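Local coordinates for protein short chain dehydrogenase (Rhodopseudomonas palustris, PDB 3H7A) that probably catalyses NAD(P)(H)-dependent oxidation or reduction of a substrate not yet identified, as a member of the short-chain dehydrogenase/reductase family, at residues Thr103-Val106 against Phe107-Trp111; Gly118-Ser121 against Gly122-Ala126; Ala222-Gln225 against Leu226-Pro230. All coordinates share one frame; numbering follows the deposited sequence. Where two conformers were deposited one is given.

Interaction 1: residues Thr103-Val106 against Phe107-Trp111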
loop_
_atom_site.group_PDB
_atom_site.type_symbol
_atom_site.label_atom_id
_atom_site.label_comp_id
_atom_site.label_asym_id
_atom_site.label_seq_id
_atom_site.Cartn_x
_atom_site.Cartn_y
_atom_site.Cartn_z
ATOM N N THR B 103 -8.220 7.955 26.301
ATOM C CA THR B 103 -7.889 9.070 27.192
ATOM C C THR B 103 -6.597 9.740 26.733
ATOM O O THR B 103 -5.855 9.175 25.919
ATOM C CB THR B 103 -7.767 8.594 28.651
ATOM O OG1 THR B 103 -6.726 7.617 28.748
ATOM C CG2 THR B 103 -9.096 7.954 29.143
ATOM N N ASP B 104 -6.369 10.968 27.204
ATOM C CA ASP B 104 -5.094 11.658 27.012
ATOM C C ASP B 104 -3.935 10.789 27.487
ATOM O O ASP B 104 -2.943 10.627 26.781
ATOM C CB ASP B 104 -5.089 12.992 27.765
ATOM C CG ASP B 104 -6.160 13.943 27.274
ATOM O OD1 ASP B 104 -6.766 13.646 26.231
ATOM O OD2 ASP B 104 -6.395 14.995 27.917
ATOM N N ARG B 105 -4.083 10.212 28.672
ATOM C CA ARG B 105 -3.071 9.324 29.244
ATOM C C ARG B 105 -2.750 8.121 28.355
ATOM O O ARG B 105 -1.580 7.873 28.068
ATOM C CB ARG B 105 -3.494 8.841 30.637
ATOM C CG ARG B 105 -2.389 8.148 31.373
ATOM C CD ARG B 105 -2.868 7.488 32.643
ATOM N NE ARG B 105 -2.160 6.226 32.811
ATOM C CZ ARG B 105 -1.055 6.063 33.530
ATOM N NH1 ARG B 105 -0.487 4.864 33.589
ATOM N NH2 ARG B 105 -0.527 7.085 34.195
ATOM N N VAL B 106 -3.773 7.352 27.969
ATOM C CA VAL B 106 -3.581 6.164 27.126
ATOM C C VAL B 106 -2.872 6.483 25.798
ATOM O O VAL B 106 -1.899 5.820 25.452
ATOM C CB VAL B 106 -4.923 5.404 26.908
ATOM C CG1 VAL B 106 -4.874 4.479 25.683
ATOM C CG2 VAL B 106 -5.264 4.612 28.172
ATOM N N PHE B 107 -3.329 7.517 25.096
ATOM C CA PHE B 107 -2.721 7.922 23.833
ATOM C C PHE B 107 -1.237 8.314 24.001
ATOM O O PHE B 107 -0.397 7.832 23.236
ATOM C CB PHE B 107 -3.533 9.039 23.158
ATOM C CG PHE B 107 -3.189 9.262 21.678
ATOM C CD1 PHE B 107 -3.870 8.568 20.671
ATOM C CD2 PHE B 107 -2.200 10.181 21.296
ATOM C CE1 PHE B 107 -3.562 8.757 19.296
ATOM C CE2 PHE B 107 -1.897 10.397 19.946
ATOM C CZ PHE B 107 -2.564 9.670 18.943
ATOM N N ARG B 108 -0.925 9.166 24.989
ATOM C CA ARG B 108 0.462 9.592 25.262
ATOM C C ARG B 108 1.365 8.416 25.650
ATOM O O ARG B 108 2.483 8.290 25.132
ATOM C CB ARG B 108 0.499 10.632 26.386
ATOM C CG ARG B 108 1.244 11.926 26.056
ATOM C CD ARG B 108 2.755 11.900 26.290
ATOM N NE ARG B 108 3.366 13.132 25.773
ATOM C CZ ARG B 108 4.666 13.417 25.790
ATOM N NH1 ARG B 108 5.096 14.566 25.277
ATOM N NH2 ARG B 108 5.536 12.561 26.311
ATOM N N LYS B 109 0.882 7.577 26.577
ATOM C CA LYS B 109 1.622 6.408 27.109
ATOM C C LYS B 109 1.929 5.379 26.032
ATOM O O LYS B 109 3.042 4.835 25.993
ATOM C CB LYS B 109 0.850 5.714 28.247
ATOM C CG LYS B 109 1.605 4.587 29.013
ATOM C CD LYS B 109 0.695 3.788 30.004
ATOM C CE LYS B 109 0.329 2.353 29.524
ATOM N NZ LYS B 109 -0.870 2.225 28.611
ATOM N N VAL B 110 0.943 5.094 25.178
ATOM C CA VAL B 110 1.149 4.145 24.076
ATOM C C VAL B 110 2.183 4.694 23.088
ATOM O O VAL B 110 3.078 3.967 22.659
ATOM C CB VAL B 110 -0.188 3.756 23.404
ATOM C CG1 VAL B 110 0.034 2.993 22.116
ATOM C CG2 VAL B 110 -0.983 2.909 24.374
ATOM N N TRP B 111 2.112 5.989 22.780
ATOM C CA TRP B 111 3.157 6.604 21.979
ATOM C C TRP B 111 4.559 6.552 22.627
ATOM O O TRP B 111 5.553 6.226 21.954
ATOM C CB TRP B 111 2.795 8.042 21.657
ATOM C CG TRP B 111 3.888 8.756 20.918
ATOM C CD1 TRP B 111 4.162 8.671 19.582
ATOM C CD2 TRP B 111 4.854 9.663 21.471
ATOM N NE1 TRP B 111 5.246 9.462 19.269
ATOM C CE2 TRP B 111 5.684 10.088 20.405
ATOM C CE3 TRP B 111 5.094 10.160 22.764
ATOM C CZ2 TRP B 111 6.730 10.997 20.584
ATOM C CZ3 TRP B 111 6.137 11.066 22.946
ATOM C CH2 TRP B 111 6.943 11.475 21.856
#

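Interaction 2: residues Gly118-Ser121 against Gly122-Ala126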
loop_
_atom_site.group_PDB
_atom_site.type_symbol
_atom_site.label_atom_id
_atom_site.label_comp_id
_atom_site.label_asym_id
_atom_site.label_seq_id
_atom_site.Cartn_x
_atom_site.Cartn_y
_atom_site.Cartn_z
ATOM N N GLY B 118 11.094 3.596 20.468
ATOM C CA GLY B 118 11.692 3.053 19.268
ATOM C C GLY B 118 12.565 4.047 18.563
ATOM O O GLY B 118 13.619 3.689 18.060
ATOM N N PHE B 119 12.112 5.295 18.510
ATOM C CA PHE B 119 12.915 6.369 17.933
ATOM C C PHE B 119 14.234 6.530 18.684
ATOM O O PHE B 119 15.285 6.673 18.062
ATOM C CB PHE B 119 12.143 7.692 17.926
ATOM C CG PHE B 119 13.026 8.914 17.739
ATOM C CD1 PHE B 119 13.615 9.178 16.511
ATOM C CD2 PHE B 119 13.255 9.785 18.796
ATOM C CE1 PHE B 119 14.427 10.292 16.332
ATOM C CE2 PHE B 119 14.073 10.900 18.637
ATOM C CZ PHE B 119 14.658 11.152 17.400
ATOM N N VAL B 120 14.176 6.501 20.013
ATOM C CA VAL B 120 15.365 6.751 20.820
ATOM C C VAL B 120 16.315 5.577 20.692
ATOM O O VAL B 120 17.504 5.778 20.433
ATOM C CB VAL B 120 15.037 7.092 22.291
ATOM C CG1 VAL B 120 16.316 7.275 23.115
ATOM C CG2 VAL B 120 14.182 8.374 22.354
ATOM N N SER B 121 15.778 4.363 20.815
ATOM C CA SER B 121 16.554 3.142 20.597
ATOM C C SER B 121 17.207 3.098 19.232
ATOM O O SER B 121 18.354 2.663 19.107
ATOM C CB SER B 121 15.656 1.927 20.719
ATOM O OG SER B 121 15.091 1.895 22.005
ATOM N N GLY B 122 16.473 3.531 18.212
ATOM C CA GLY B 122 16.987 3.503 16.860
ATOM C C GLY B 122 18.117 4.495 16.686
ATOM O O GLY B 122 19.198 4.131 16.220
ATOM N N ARG B 123 17.855 5.746 17.063
ATOM C CA ARG B 123 18.824 6.838 16.951
ATOM C C ARG B 123 20.115 6.561 17.711
ATOM O O ARG B 123 21.217 6.750 17.179
ATOM C CB ARG B 123 18.208 8.155 17.445
ATOM C CG ARG B 123 19.113 9.371 17.219
ATOM C CD ARG B 123 18.648 10.581 18.023
ATOM N NE ARG B 123 18.683 10.331 19.466
ATOM C CZ ARG B 123 18.003 11.027 20.371
ATOM N NH1 ARG B 123 17.222 12.034 19.992
ATOM N NH2 ARG B 123 18.105 10.715 21.658
ATOM N N GLU B 124 19.976 6.088 18.945
ATOM C CA GLU B 124 21.142 5.779 19.763
ATOM C C GLU B 124 21.896 4.542 19.286
ATOM O O GLU B 124 23.118 4.525 19.354
ATOM C CB GLU B 124 20.775 5.697 21.253
ATOM C CG GLU B 124 20.265 7.029 21.831
ATOM C CD GLU B 124 21.184 8.225 21.526
ATOM O OE1 GLU B 124 22.391 8.172 21.868
ATOM O OE2 GLU B 124 20.695 9.220 20.943
ATOM N N SER B 125 21.179 3.521 18.805
ATOM C CA SER B 125 21.823 2.376 18.166
ATOM C C SER B 125 22.610 2.780 16.919
ATOM O O SER B 125 23.728 2.338 16.736
ATOM C CB SER B 125 20.801 1.313 17.807
ATOM O OG SER B 125 20.262 0.748 18.986
ATOM N N ALA B 126 22.017 3.630 16.079
ATOM C CA ALA B 126 22.678 4.164 14.900
ATOM C C ALA B 126 23.961 4.923 15.254
ATOM O O ALA B 126 24.970 4.757 14.585
ATOM C CB ALA B 126 21.729 5.077 14.146
#

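Interaction 3: residues Ala222-Gln225 against Leu226-Pro230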
loop_
_atom_site.group_PDB
_atom_site.type_symbol
_atom_site.label_atom_id
_atom_site.label_comp_id
_atom_site.label_asym_id
_atom_site.label_seq_id
_atom_site.Cartn_x
_atom_site.Cartn_y
_atom_site.Cartn_z
ATOM N N ALA B 222 12.719 -15.719 12.169
ATOM C CA ALA B 222 12.560 -14.646 11.167
ATOM C C ALA B 222 13.556 -13.492 11.364
ATOM O O ALA B 222 14.126 -12.976 10.397
ATOM C CB ALA B 222 11.119 -14.126 11.160
ATOM N N TYR B 223 13.779 -13.099 12.617
ATOM C CA TYR B 223 14.787 -12.092 12.902
ATOM C C TYR B 223 16.182 -12.590 12.560
ATOM O O TYR B 223 17.010 -11.825 12.042
ATOM C CB TYR B 223 14.716 -11.656 14.354
ATOM C CG TYR B 223 13.761 -10.523 14.578
ATOM C CD1 TYR B 223 13.805 -9.395 13.766
ATOM C CD2 TYR B 223 12.814 -10.571 15.600
ATOM C CE1 TYR B 223 12.934 -8.346 13.952
ATOM C CE2 TYR B 223 11.943 -9.511 15.813
ATOM C CZ TYR B 223 12.023 -8.396 14.972
ATOM O OH TYR B 223 11.188 -7.325 15.127
ATOM N N TRP B 224 16.434 -13.875 12.832
ATOM C CA TRP B 224 17.703 -14.493 12.434
ATOM C C TRP B 224 17.854 -14.528 10.908
ATOM O O TRP B 224 18.927 -14.229 10.381
ATOM C CB TRP B 224 17.905 -15.891 13.053
ATOM C CG TRP B 224 19.299 -16.432 12.739
ATOM C CD1 TRP B 224 19.609 -17.484 11.926
ATOM C CD2 TRP B 224 20.555 -15.898 13.196
ATOM N NE1 TRP B 224 20.980 -17.650 11.858
ATOM C CE2 TRP B 224 21.580 -16.690 12.629
ATOM C CE3 TRP B 224 20.912 -14.838 14.043
ATOM C CZ2 TRP B 224 22.936 -16.445 12.871
ATOM C CZ3 TRP B 224 22.258 -14.604 14.295
ATOM C CH2 TRP B 224 23.256 -15.396 13.697
ATOM N N GLN B 225 16.768 -14.852 10.206
ATOM C CA GLN B 225 16.750 -14.767 8.752
ATOM C C GLN B 225 17.130 -13.360 8.250
ATOM O O GLN B 225 17.966 -13.220 7.355
ATOM C CB GLN B 225 15.385 -15.185 8.209
ATOM C CG GLN B 225 15.361 -15.343 6.693
ATOM C CD GLN B 225 14.003 -15.063 6.077
ATOM O OE1 GLN B 225 13.916 -14.523 4.971
ATOM N NE2 GLN B 225 12.938 -15.434 6.785
ATOM N N LEU B 226 16.533 -12.322 8.836
ATOM C CA LEU B 226 16.878 -10.946 8.467
ATOM C C LEU B 226 18.337 -10.645 8.788
ATOM O O LEU B 226 19.037 -9.999 7.990
ATOM C CB LEU B 226 15.953 -9.937 9.157
ATOM C CG LEU B 226 14.541 -9.761 8.590
ATOM C CD1 LEU B 226 13.661 -8.966 9.535
ATOM C CD2 LEU B 226 14.589 -9.116 7.203
ATOM N N TYR B 227 18.802 -11.128 9.944
ATOM C CA TYR B 227 20.198 -10.958 10.320
ATOM C C TYR B 227 21.112 -11.538 9.242
ATOM O O TYR B 227 22.081 -10.903 8.853
ATOM C CB TYR B 227 20.534 -11.570 11.698
ATOM C CG TYR B 227 22.024 -11.452 11.985
ATOM C CD1 TYR B 227 22.569 -10.253 12.413
ATOM C CD2 TYR B 227 22.888 -12.514 11.743
ATOM C CE1 TYR B 227 23.925 -10.121 12.623
ATOM C CE2 TYR B 227 24.243 -12.393 11.968
ATOM C CZ TYR B 227 24.749 -11.197 12.404
ATOM O OH TYR B 227 26.094 -11.061 12.612
ATOM N N GLN B 228 20.776 -12.731 8.754
ATOM C CA GLN B 228 21.619 -13.461 7.809
ATOM C C GLN B 228 21.725 -12.897 6.379
ATOM O O GLN B 228 22.639 -13.270 5.643
ATOM C CB GLN B 228 21.194 -14.925 7.758
ATOM C CG GLN B 228 21.448 -15.697 9.040
ATOM C CD GLN B 228 22.862 -16.232 9.146
ATOM O OE1 GLN B 228 23.087 -17.437 8.995
ATOM N NE2 GLN B 228 23.824 -15.347 9.418
ATOM N N GLN B 229 20.799 -12.024 5.990
ATOM C CA GLN B 229 20.770 -11.464 4.637
ATOM C C GLN B 229 22.012 -10.643 4.301
ATOM O O GLN B 229 22.381 -9.749 5.063
ATOM C CB GLN B 229 19.552 -10.566 4.448
ATOM C CG GLN B 229 18.231 -11.279 4.488
ATOM C CD GLN B 229 17.084 -10.350 4.196
ATOM O OE1 GLN B 229 17.173 -9.151 4.430
ATOM N NE2 GLN B 229 15.995 -10.900 3.671
ATOM N N PRO B 230 22.640 -10.921 3.140
ATOM C CA PRO B 230 23.783 -10.116 2.687
ATOM C C PRO B 230 23.318 -8.777 2.125
ATOM O O PRO B 230 22.159 -8.668 1.712
ATOM C CB PRO B 230 24.402 -10.976 1.581
ATOM C CG PRO B 230 23.273 -11.794 1.047
ATOM C CD PRO B 230 22.300 -11.996 2.184
#

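Interaction 1: residues Thr103-Val106 against Phe107-Trp111
Thr-103 and Phe-107 open the first turn of helix 104-132 with a bond from Phe-107 N to Thr-103 O of 3.1 Å, and three more i to i+4 bonds follow in step, up to that from Val-110 N to Val-106 O. Thr-103 is the N-cap of this long helix of the Rossmann-type fold: its OG1 accepts from Val-106 N at 3.1 Å, nearly straight at 166°, and so satisfies an amide that precedes the regular ladder. On one flank Val-106 and Val-110 follow each other a turn apart, CG1 of the first 4.4 Å from CG2 of the second. Together with the Phe-107 side chain they face helix 153-173, at Ala-154 and Ala-158. The Phe-107 ring also stacks on Phe-119 of the second subunit, and Asp-104 forms a salt bridge with Arg-123 of that subunit, which makes this turn part of a subunit interface. On another flank Arg-105 and Lys-109 cross obliquely, and the aliphatic part of the lysine does the touching. With chi1 and chi2 extended, Lys-109 CD comes to 3.9 Å from Arg-105 NH1; the bend at chi3 (106°) then sets the course of CE and NZ, and NZ stays 5.6 Å from that nitrogen.

Interaction 2: residues Gly118-Ser121 against Gly122-Ala126
The middle of helix 104-132, a long helix of the Rossmann-type fold that pairs with the second subunit, holds this contact between residues 118-121 and 122-126. Four backbone bonds join the two, among them Arg-123 N to Phe-119 O. Ser-121 O is gripped twice by Ser-125: the backbone N comes from above one face of the carbonyl plane, and OG reaches the oxygen from the opposite face at 2.7 Å. OG lies anti to its own carbonyl carbon (chi1 -67°), which swings it back along the helix to that oxygen.

Across the turn, Phe-119 and Arg-123 meet obliquely, NH1 3.6 Å from ring atom CE2, with ring and guanidinium planes 73° apart. Arg-123 is further fixed by its neighbour, its NE giving a hydrogen bond and salt bridge to Glu-124 OE2 at 2.7 Å, on the oxygen's anti lone pair. The arginine has a second carboxylate partner: NH1 forms a salt bridge with Asp-104 of the second subunit. Val-120 runs alongside both charged chains, its CG1 4.2 Å from Glu-124 CG.

Away from the interface, Ser-121 and Glu-124 pack on helix 68-81 at Val-71 and Thr-72, while Ser-125 OG hydrogen-bonds Thr-87 of strand 84-89, anchoring the helix to the central sheet.

Interaction 3: residues Ala222-Gln225 against Leu226-Pro230
Trp-224 and Tyr-227 both carry CG anti to the backbone N, while Gln-228 CG is anti to its carbonyl carbon (chi1 -67°); this puts the tyrosine ring and the glutamine methylene over one face of the indole, and the bend at chi2 brings the amide near it as well. The contact lies near the C-terminal end of helix 216-228. The two rings are nearly parallel yet slid apart, planes at 21°, and their nearest atoms are Trp-224 CZ3 and Tyr-227 CD2, 3.4 Å apart. Beside that pair, Gln-228 CG makes a CH-pi contact 3.8 Å from the centroid of the five-membered ring of Trp-224. With an alanine here, a gap would probably open beside Tyr-227 and the Gln-228 chain, and Lys-26 would lose its cation-pi partner. Beneath them the backbone ladder runs out: the bond from Gln-228 N to Trp-224 O is 2.9 Å, whereas the next, Gln-229 N to Gln-225 O, is weak at 3.4 Å. Trp-224 also meets Phe-27 edge-to-face, on helix 18-29 like Lys-26. On the sheet side, Leu-226 packs on Ala-181 of strand 178-185, Ala-222 on Met-238 of strand 237-240, and Tyr-223 OH hydrogen-bonds Thr-140 of strand 135-142.

Read from the N terminus, the three contacts come in series, none nested or crossing, and each closes a helical turn rather than a long loop. Interactions 1 and 2 are the first turn and the middle of one helix, 104-132, their centres about 21 Å apart. Both reach the same second subunit, and they answer each other there: residues of interaction 1 in one copy meet residues of interaction 2 in the other. Interaction 2 also lies against helix 68-81 and strand 84-89. Interaction 3 follows much later, near the C-terminal end of helix 216-228, and lies across the chain's centre from interaction 1. It joins helix 18-29 to strands 178-185 and 237-240 and reaches a third subunit.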